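Local coordinates for protein aromatic amino acid aminotransferase I (Candida albicans WO-1, PDB 6HNU) that probably transfers the amino group of aromatic L-amino acids to 2-oxoglutarate, using pyridoxal 5'-phosphate as cofactor, at residues L149-S154 against E319-L324; Q231-A236 against G290-L295; E113-I118 against W133-S138. One frame throughout, in Å; residues are numbered along the deposited sequence.

Interaction 1 (L149-S154 against E319-L324); sequences LRTFCS and ERYVRL
Leu324 presses its two methyl groups against different parts of Arg150, where the end of helix 141-152 meets helix 315-327. CD1 sits over the centre of one guanidinium face, 3.7 Å from Arg150 CZ, while CD2 meets Arg150 CB at 3.7 Å. A bend at chi3 (82°) turns Arg150 NE toward the leucine, 3.9 Å from Leu324 CD1. Arginine suits this place because its methylenes and flat face accept apolar neighbours while its N-H groups lie in the plane for polar ones: NH2 forms a salt bridge with Asp146 of the second subunit, near that subunit's own Arg150.

Thr151, with a methyl and a hydroxyl, can face both a ring and a water. Its CG2, anti to the backbone N, lies over the centre of the Phe152 ring and approaches Tyr321 CE1 at 4.1 Å. OG1 stands over the centre of the Tyr321 ring, donates to Ser147 O and accepts from a water at 2.9 Å, which donates in turn to Arg320 O at 2.8 Å. Phe152 and Tyr321 cross at about a right angle, Tyr321 OH lying near the plane of the phenylalanine ring, 3.5 Å from Phe152 CE2, and bonding to Thr148 OG1.

No direct hydrogen bond joins the segments; that water is their one polar link. Since both hydroxyls have protein partners within helix 141-152, each can lie against apolar groups and stay hydrogen-bonded.

Interaction 2 (Q231-A236 against G290-L295); sequences QIYDIA and GRVVRL
In the alpha/beta domain of this pyridoxal-phosphate-dependent aminotransferase, helix 226-239 lies against the central mixed sheet, and Tyr233 and Ala236 on it meet Arg291 and Val292 at the start of strand 292-297. The helix is the crossover of a beta-alpha-beta unit between the parallel strands 209-212 and 242-246, and 292-297 is the next strand of the sheet. Tyr233 spans the gap from the helix: its CG is anti to the backbone N (chi1 -174°), and the ring extends toward the strand entrance. Val292 CG2 meets the ring at its edge, near its plane, 3.8 Å from Tyr233 CE1. Valine, branched at CB, is at home in a strand, and its methyl fits against the ring edge. Arg291 CG comes in obliquely, 3.8 Å from Tyr233 OH, and the ring and guanidinium planes are 58° apart.

The hydroxyl that ends this ring is tied to the turn before the strand, bonding to Asp287 OD1 and Glu289 N. Asp287 also takes the backbone N-H groups of Arg291 and Val292, which fixes the turn against the tyrosine. Gly290, with a positive phi of 73°, fits a backbone shape that glycine adopts easily.

Ala236 faces the strand entrance with a side chain small enough to let the arginine come close, its CB 3.9 Å from Arg291 CD. The guanidinium is held by salt bridges from NH2 to Asp240 and from NH1 to Glu289, and NH2 also bonds to Phe241 O. Lying near the C-terminal end of helix 226-239, the positive guanidinium is probably also favoured by the partial negative charge there. The Ala236 carbonyl oxygen stands 3.5 Å above the guanidinium plane, offset toward the rim, and 3.7 Å from Arg291 NH2.

Interaction 3 (E113-I118 against W133-S138); sequences EFLQFI and WDVIVS
Leu115 CD2 reaches from helix 112-126 onto strand 133-138, touching Val135 O at 3.7 Å and Val137 CG1 at 3.8 Å, with Val135 CG2 close by at 4.1 Å. That same Val137 CG1 also meets Phe114: it lies at the edge of the ring, near its plane, 3.8 Å from Phe114 CE2. One turn along from Phe114, Ile118 CG2 meets Val135 CG2 at 4.0 Å. Branched valines suit the strand, offering methyls close to the backbone, while the longer leucine and phenylalanine span the distance from the helix.

Helix 112-126 packs on the mixed sheet of the aminotransferase fold, and after a short loop the chain returns as strand 133-138, an outermost strand of that sheet within this chain. The two short axes approach to 8.8 Å with their directions 128° apart.

Around this first shell, Phe298 touches both Phe114 and Ile118, Val312 of the adjacent strand packs on Val135, and Glu337 of helix 334-377 touches Phe114 and Val137. A polar tie lies at the start of the strand, where Lys119 NZ makes a salt bridge with Asp134 OD1 and a cation-pi contact with Trp133. At the other end, Ser138 OG bonds to the backbone N of Gly140, a residue of the pyridoxal phosphate pocket.

How the interactions relate
Strand 133-138 joins interactions 3 and 1. While Val135 faces helix 112-126, Ile136 points away from it and packs on helix 315-327, its CD1 lying 3.4 Å from Tyr321 CB. Tyr321 also links interaction 1 to interaction 2, since its OH lies 3.6 Å from Val293 CG1. Interactions 2 and 3 do not touch, their nearest atoms being about 7 Å apart, but both include a strand of the same mixed sheet. The strands lead toward the cofactor: Leu295 O bonds to Asn141 ND2, and Asn141 binds pyridoxal phosphate at the start of helix 141-152. The side chains of Phe114 and Tyr321 lie about 12 Å and 13 Å, respectively, from a bound pyridoxal phosphate, so neither touches it.

Interaction 1 (L149-S154 against E319-L324)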
# COMPACT_ATOMS: atom_id res chain seq x y z
N LEU B 149 -7.09 -9.78 -7.63
CA LEU B 149 -8.56 -9.92 -7.65
C LEU B 149 -9.15 -8.71 -8.38
O LEU B 149 -10.06 -8.88 -9.20
CB LEU B 149 -9.06 -10.01 -6.22
CG LEU B 149 -8.84 -11.34 -5.50
CD1 LEU B 149 -8.96 -11.13 -4.01
CD2 LEU B 149 -9.84 -12.37 -5.98
N ARG B 150 -8.58 -7.51 -8.20
CA ARG B 150 -9.18 -6.31 -8.85
C ARG B 150 -8.90 -6.27 -10.36
O ARG B 150 -9.66 -5.55 -11.05
CB ARG B 150 -8.74 -5.02 -8.16
CG ARG B 150 -9.18 -4.94 -6.71
CD ARG B 150 -8.50 -3.83 -5.93
NE ARG B 150 -9.17 -2.58 -6.18
CZ ARG B 150 -8.85 -1.40 -5.64
NH1 ARG B 150 -9.60 -0.36 -5.92
NH2 ARG B 150 -7.81 -1.27 -4.83
N THR B 151 -7.85 -6.93 -10.83
CA THR B 151 -7.39 -6.95 -12.23
C THR B 151 -8.15 -8.03 -13.02
O THR B 151 -8.53 -7.74 -14.15
CB THR B 151 -5.87 -7.16 -12.26
OG1 THR B 151 -5.32 -6.06 -11.54
CG2 THR B 151 -5.31 -7.29 -13.66
N PHE B 152 -8.42 -9.20 -12.42
CA PHE B 152 -8.96 -10.37 -13.18
C PHE B 152 -10.40 -10.73 -12.80
O PHE B 152 -10.95 -11.58 -13.48
CB PHE B 152 -8.04 -11.56 -13.01
CG PHE B 152 -6.66 -11.34 -13.56
CD1 PHE B 152 -6.47 -11.13 -14.91
CD2 PHE B 152 -5.57 -11.28 -12.72
CE1 PHE B 152 -5.20 -10.94 -15.43
CE2 PHE B 152 -4.30 -11.05 -13.24
CZ PHE B 152 -4.12 -10.88 -14.59
N CYS B 153 -11.00 -10.09 -11.81
CA CYS B 153 -12.32 -10.51 -11.27
C CYS B 153 -13.29 -9.35 -11.13
O CYS B 153 -12.89 -8.31 -10.59
CB CYS B 153 -12.13 -11.16 -9.91
SG CYS B 153 -11.08 -12.64 -9.98
N SER B 154 -14.54 -9.55 -11.59
CA SER B 154 -15.72 -8.71 -11.29
C SER B 154 -16.53 -9.45 -10.22
O SER B 154 -16.36 -10.71 -10.11
CB SER B 154 -16.53 -8.42 -12.55
OG SER B 154 -15.71 -8.04 -13.68
N GLU B 319 0.84 -4.25 -16.95
CA GLU B 319 0.48 -2.85 -17.24
C GLU B 319 -0.85 -2.50 -16.56
O GLU B 319 -0.94 -1.38 -16.04
CB GLU B 319 0.50 -2.59 -18.75
CG GLU B 319 0.21 -1.13 -19.09
CD GLU B 319 -1.27 -0.83 -19.18
OE1 GLU B 319 -2.04 -1.81 -19.31
OE2 GLU B 319 -1.66 0.37 -19.05
N ARG B 320 -1.83 -3.40 -16.53
CA ARG B 320 -3.11 -3.18 -15.83
C ARG B 320 -2.90 -3.12 -14.30
O ARG B 320 -3.59 -2.31 -13.64
CB ARG B 320 -4.14 -4.25 -16.20
CG ARG B 320 -4.57 -4.20 -17.66
CD ARG B 320 -5.46 -3.01 -17.98
NE ARG B 320 -4.73 -1.82 -18.42
CZ ARG B 320 -5.29 -0.64 -18.67
NH1 ARG B 320 -4.53 0.34 -19.13
NH2 ARG B 320 -6.59 -0.44 -18.51
N TYR B 321 -2.04 -3.95 -13.73
CA TYR B 321 -1.65 -3.78 -12.32
C TYR B 321 -1.06 -2.37 -12.09
O TYR B 321 -1.35 -1.79 -11.05
CB TYR B 321 -0.61 -4.81 -11.88
CG TYR B 321 -1.12 -6.18 -11.55
CD1 TYR B 321 -1.28 -7.15 -12.54
CD2 TYR B 321 -1.29 -6.57 -10.24
CE1 TYR B 321 -1.64 -8.45 -12.23
CE2 TYR B 321 -1.69 -7.87 -9.91
CZ TYR B 321 -1.85 -8.82 -10.91
OH TYR B 321 -2.18 -10.11 -10.61
N VAL B 322 -0.20 -1.86 -12.98
CA VAL B 322 0.44 -0.53 -12.78
C VAL B 322 -0.65 0.55 -12.76
O VAL B 322 -0.67 1.37 -11.83
CB VAL B 322 1.52 -0.28 -13.85
CG1 VAL B 322 2.03 1.14 -13.73
CG2 VAL B 322 2.66 -1.29 -13.73
N ARG B 323 -1.61 0.51 -13.67
CA ARG B 323 -2.75 1.47 -13.68
C ARG B 323 -3.46 1.42 -12.33
O ARG B 323 -3.77 2.47 -11.76
CB ARG B 323 -3.71 1.12 -14.81
CG ARG B 323 -3.06 1.22 -16.18
CD ARG B 323 -2.73 2.67 -16.56
NE ARG B 323 -1.42 3.17 -16.14
CZ ARG B 323 -0.25 2.96 -16.74
NH1 ARG B 323 -0.14 2.18 -17.81
NH2 ARG B 323 0.85 3.53 -16.26
N LEU B 324 -3.73 0.23 -11.81
CA LEU B 324 -4.42 0.11 -10.50
C LEU B 324 -3.51 0.66 -9.40
O LEU B 324 -4.00 1.48 -8.58
CB LEU B 324 -4.78 -1.35 -10.23
CG LEU B 324 -5.34 -1.64 -8.85
CD1 LEU B 324 -6.59 -0.83 -8.54
CD2 LEU B 324 -5.66 -3.13 -8.74
O HOH W 1 -5.96 -3.63 -12.95

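Interaction 2 (Q231-A236 against G290-L295)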
# COMPACT_ATOMS: atom_id res chain seq x y z
N GLN B 231 1.06 -31.05 -14.52
CA GLN B 231 -0.33 -31.48 -14.85
C GLN B 231 -1.30 -30.31 -14.64
O GLN B 231 -2.22 -30.17 -15.44
CB GLN B 231 -0.71 -32.66 -13.97
CG GLN B 231 -0.05 -33.96 -14.40
CD GLN B 231 -0.40 -35.03 -13.41
OE1 GLN B 231 -1.18 -35.93 -13.70
NE2 GLN B 231 0.11 -34.90 -12.19
N ILE B 232 -1.10 -29.54 -13.58
CA ILE B 232 -1.99 -28.38 -13.24
C ILE B 232 -1.82 -27.30 -14.32
O ILE B 232 -2.85 -26.78 -14.80
CB ILE B 232 -1.76 -27.89 -11.80
CG1 ILE B 232 -2.28 -28.90 -10.78
CG2 ILE B 232 -2.39 -26.52 -11.59
CD1 ILE B 232 -1.61 -28.83 -9.42
N TYR B 233 -0.58 -27.05 -14.75
CA TYR B 233 -0.29 -26.07 -15.84
C TYR B 233 -1.05 -26.50 -17.10
O TYR B 233 -1.74 -25.69 -17.74
CB TYR B 233 1.22 -25.90 -16.07
CG TYR B 233 1.48 -24.81 -17.06
CD1 TYR B 233 1.33 -23.48 -16.68
CD2 TYR B 233 1.68 -25.07 -18.40
CE1 TYR B 233 1.47 -22.44 -17.58
CE2 TYR B 233 1.85 -24.04 -19.31
CZ TYR B 233 1.73 -22.71 -18.90
OH TYR B 233 1.86 -21.68 -19.78
N ASP B 234 -1.00 -27.80 -17.43
CA ASP B 234 -1.71 -28.34 -18.63
C ASP B 234 -3.22 -28.10 -18.51
O ASP B 234 -3.87 -27.78 -19.53
CB ASP B 234 -1.37 -29.82 -18.87
CG ASP B 234 0.05 -30.05 -19.35
OD1 ASP B 234 0.69 -29.08 -19.66
OD2 ASP B 234 0.50 -31.20 -19.34
N ILE B 235 -3.79 -28.24 -17.32
CA ILE B 235 -5.24 -27.99 -17.09
C ILE B 235 -5.52 -26.49 -17.29
O ILE B 235 -6.48 -26.16 -17.99
CB ILE B 235 -5.63 -28.49 -15.70
CG1 ILE B 235 -5.48 -30.02 -15.64
CG2 ILE B 235 -7.02 -28.03 -15.31
CD1 ILE B 235 -5.43 -30.53 -14.25
N ALA B 236 -4.66 -25.61 -16.76
CA ALA B 236 -4.84 -24.14 -16.92
C ALA B 236 -4.82 -23.81 -18.42
O ALA B 236 -5.62 -23.03 -18.87
CB ALA B 236 -3.77 -23.41 -16.15
N GLY B 290 2.44 -17.74 -20.87
CA GLY B 290 2.29 -16.44 -20.18
C GLY B 290 0.97 -16.33 -19.41
O GLY B 290 0.50 -15.22 -19.23
N ARG B 291 0.42 -17.43 -18.89
CA ARG B 291 -0.84 -17.39 -18.13
C ARG B 291 -0.54 -17.53 -16.62
O ARG B 291 -1.49 -17.83 -15.84
CB ARG B 291 -1.77 -18.46 -18.70
CG ARG B 291 -1.28 -19.90 -18.50
CD ARG B 291 -2.34 -20.91 -18.83
NE ARG B 291 -2.79 -20.78 -20.21
CZ ARG B 291 -3.88 -20.13 -20.63
NH1 ARG B 291 -4.14 -20.07 -21.92
NH2 ARG B 291 -4.72 -19.59 -19.77
N VAL B 292 0.72 -17.38 -16.22
CA VAL B 292 1.07 -17.42 -14.76
C VAL B 292 1.36 -15.99 -14.29
O VAL B 292 2.12 -15.27 -14.98
CB VAL B 292 2.22 -18.38 -14.44
CG1 VAL B 292 2.53 -18.42 -12.95
CG2 VAL B 292 1.91 -19.78 -14.91
N VAL B 293 0.83 -15.63 -13.12
CA VAL B 293 1.26 -14.44 -12.37
C VAL B 293 1.82 -14.93 -11.05
O VAL B 293 1.12 -15.67 -10.34
CB VAL B 293 0.15 -13.40 -12.22
CG1 VAL B 293 0.65 -12.13 -11.55
CG2 VAL B 293 -0.46 -13.05 -13.56
N ARG B 294 3.05 -14.54 -10.77
CA ARG B 294 3.74 -14.90 -9.50
C ARG B 294 3.77 -13.69 -8.56
O ARG B 294 4.12 -12.56 -8.98
CB ARG B 294 5.15 -15.42 -9.79
CG ARG B 294 5.98 -15.73 -8.55
CD ARG B 294 7.38 -16.16 -8.92
NE ARG B 294 8.11 -16.73 -7.80
CZ ARG B 294 8.14 -18.01 -7.46
NH1 ARG B 294 7.41 -18.88 -8.10
NH2 ARG B 294 8.83 -18.40 -6.41
N LEU B 295 3.39 -13.91 -7.30
CA LEU B 295 3.47 -12.90 -6.22
C LEU B 295 4.70 -13.24 -5.39
O LEU B 295 4.72 -14.26 -4.67
CB LEU B 295 2.18 -12.87 -5.40
CG LEU B 295 0.88 -13.01 -6.20
CD1 LEU B 295 -0.31 -12.97 -5.27
CD2 LEU B 295 0.76 -11.96 -7.28

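Interaction 3 (E113-I118 against W133-S138)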
# COMPACT_ATOMS: atom_id res chain seq x y z
N GLU B 113 16.99 0.64 -10.56
CA GLU B 113 18.09 -0.13 -9.93
C GLU B 113 17.50 -1.35 -9.20
O GLU B 113 18.08 -2.46 -9.27
CB GLU B 113 18.87 0.75 -8.94
CG GLU B 113 19.64 1.87 -9.61
CD GLU B 113 18.90 3.15 -9.98
OE1 GLU B 113 17.65 3.28 -9.75
OE2 GLU B 113 19.58 4.03 -10.50
N PHE B 114 16.37 -1.17 -8.53
CA PHE B 114 15.74 -2.28 -7.77
C PHE B 114 15.16 -3.30 -8.75
O PHE B 114 15.43 -4.51 -8.62
CB PHE B 114 14.68 -1.73 -6.82
CG PHE B 114 13.96 -2.83 -6.10
CD1 PHE B 114 14.60 -3.59 -5.13
CD2 PHE B 114 12.68 -3.18 -6.47
CE1 PHE B 114 13.95 -4.63 -4.50
CE2 PHE B 114 12.02 -4.21 -5.84
CZ PHE B 114 12.65 -4.92 -4.85
N LEU B 115 14.36 -2.83 -9.73
CA LEU B 115 13.74 -3.69 -10.78
C LEU B 115 14.84 -4.49 -11.49
O LEU B 115 14.63 -5.71 -11.69
CB LEU B 115 12.98 -2.84 -11.80
CG LEU B 115 11.64 -2.26 -11.35
CD1 LEU B 115 10.98 -1.46 -12.48
CD2 LEU B 115 10.70 -3.36 -10.89
N GLN B 116 15.98 -3.88 -11.82
CA GLN B 116 17.07 -4.60 -12.52
C GLN B 116 17.54 -5.80 -11.68
O GLN B 116 17.69 -6.91 -12.22
CB GLN B 116 18.25 -3.69 -12.82
CG GLN B 116 19.40 -4.43 -13.51
CD GLN B 116 20.57 -3.51 -13.76
OE1 GLN B 116 21.17 -2.98 -12.83
NE2 GLN B 116 20.89 -3.32 -15.04
N PHE B 117 17.81 -5.58 -10.39
CA PHE B 117 18.31 -6.66 -9.52
C PHE B 117 17.25 -7.76 -9.44
O PHE B 117 17.57 -8.94 -9.59
CB PHE B 117 18.66 -6.16 -8.12
CG PHE B 117 19.30 -7.24 -7.30
CD1 PHE B 117 18.53 -8.20 -6.66
CD2 PHE B 117 20.67 -7.29 -7.15
CE1 PHE B 117 19.11 -9.17 -5.88
CE2 PHE B 117 21.26 -8.28 -6.40
CZ PHE B 117 20.48 -9.21 -5.76
N ILE B 118 16.01 -7.37 -9.19
CA ILE B 118 14.94 -8.36 -8.90
C ILE B 118 14.58 -9.08 -10.21
O ILE B 118 14.29 -10.28 -10.18
CB ILE B 118 13.81 -7.62 -8.15
CG1 ILE B 118 13.33 -8.40 -6.93
CG2 ILE B 118 12.68 -7.21 -9.05
CD1 ILE B 118 14.44 -8.76 -5.97
N TRP B 133 7.93 -10.90 -20.84
CA TRP B 133 7.68 -11.00 -19.38
C TRP B 133 8.31 -9.79 -18.71
O TRP B 133 9.23 -9.11 -19.30
CB TRP B 133 8.21 -12.31 -18.79
CG TRP B 133 9.70 -12.39 -18.69
CD1 TRP B 133 10.54 -12.73 -19.71
CD2 TRP B 133 10.54 -12.12 -17.55
NE1 TRP B 133 11.84 -12.72 -19.27
CE2 TRP B 133 11.88 -12.31 -17.96
CE3 TRP B 133 10.31 -11.75 -16.21
CZ2 TRP B 133 12.97 -12.17 -17.10
CZ3 TRP B 133 11.38 -11.59 -15.36
CH2 TRP B 133 12.69 -11.81 -15.80
N ASP B 134 7.81 -9.48 -17.53
CA ASP B 134 8.36 -8.34 -16.76
C ASP B 134 8.11 -8.57 -15.28
O ASP B 134 7.48 -9.58 -14.90
CB ASP B 134 7.78 -7.01 -17.24
CG ASP B 134 8.78 -5.87 -17.14
OD1 ASP B 134 10.00 -6.12 -16.88
OD2 ASP B 134 8.34 -4.75 -17.31
N VAL B 135 8.69 -7.67 -14.50
CA VAL B 135 8.45 -7.54 -13.05
C VAL B 135 8.04 -6.10 -12.77
O VAL B 135 8.59 -5.16 -13.38
CB VAL B 135 9.70 -7.95 -12.27
CG1 VAL B 135 10.04 -9.40 -12.54
CG2 VAL B 135 10.88 -7.09 -12.61
N ILE B 136 7.09 -5.94 -11.86
CA ILE B 136 6.70 -4.63 -11.27
C ILE B 136 6.76 -4.80 -9.75
O ILE B 136 6.70 -5.93 -9.24
CB ILE B 136 5.30 -4.21 -11.77
CG1 ILE B 136 4.20 -5.21 -11.42
CG2 ILE B 136 5.37 -3.93 -13.27
CD1 ILE B 136 2.77 -4.73 -11.64
N VAL B 137 6.92 -3.70 -9.05
CA VAL B 137 6.96 -3.70 -7.58
C VAL B 137 5.54 -3.87 -7.04
O VAL B 137 4.52 -3.52 -7.71
CB VAL B 137 7.68 -2.46 -7.05
CG1 VAL B 137 9.11 -2.47 -7.50
CG2 VAL B 137 6.96 -1.17 -7.42
N SER B 138 5.48 -4.45 -5.85
CA SER B 138 4.29 -4.49 -4.97
C SER B 138 4.71 -4.02 -3.59
O SER B 138 5.93 -3.91 -3.33
CB SER B 138 3.74 -5.88 -4.91
OG SER B 138 4.54 -6.69 -4.06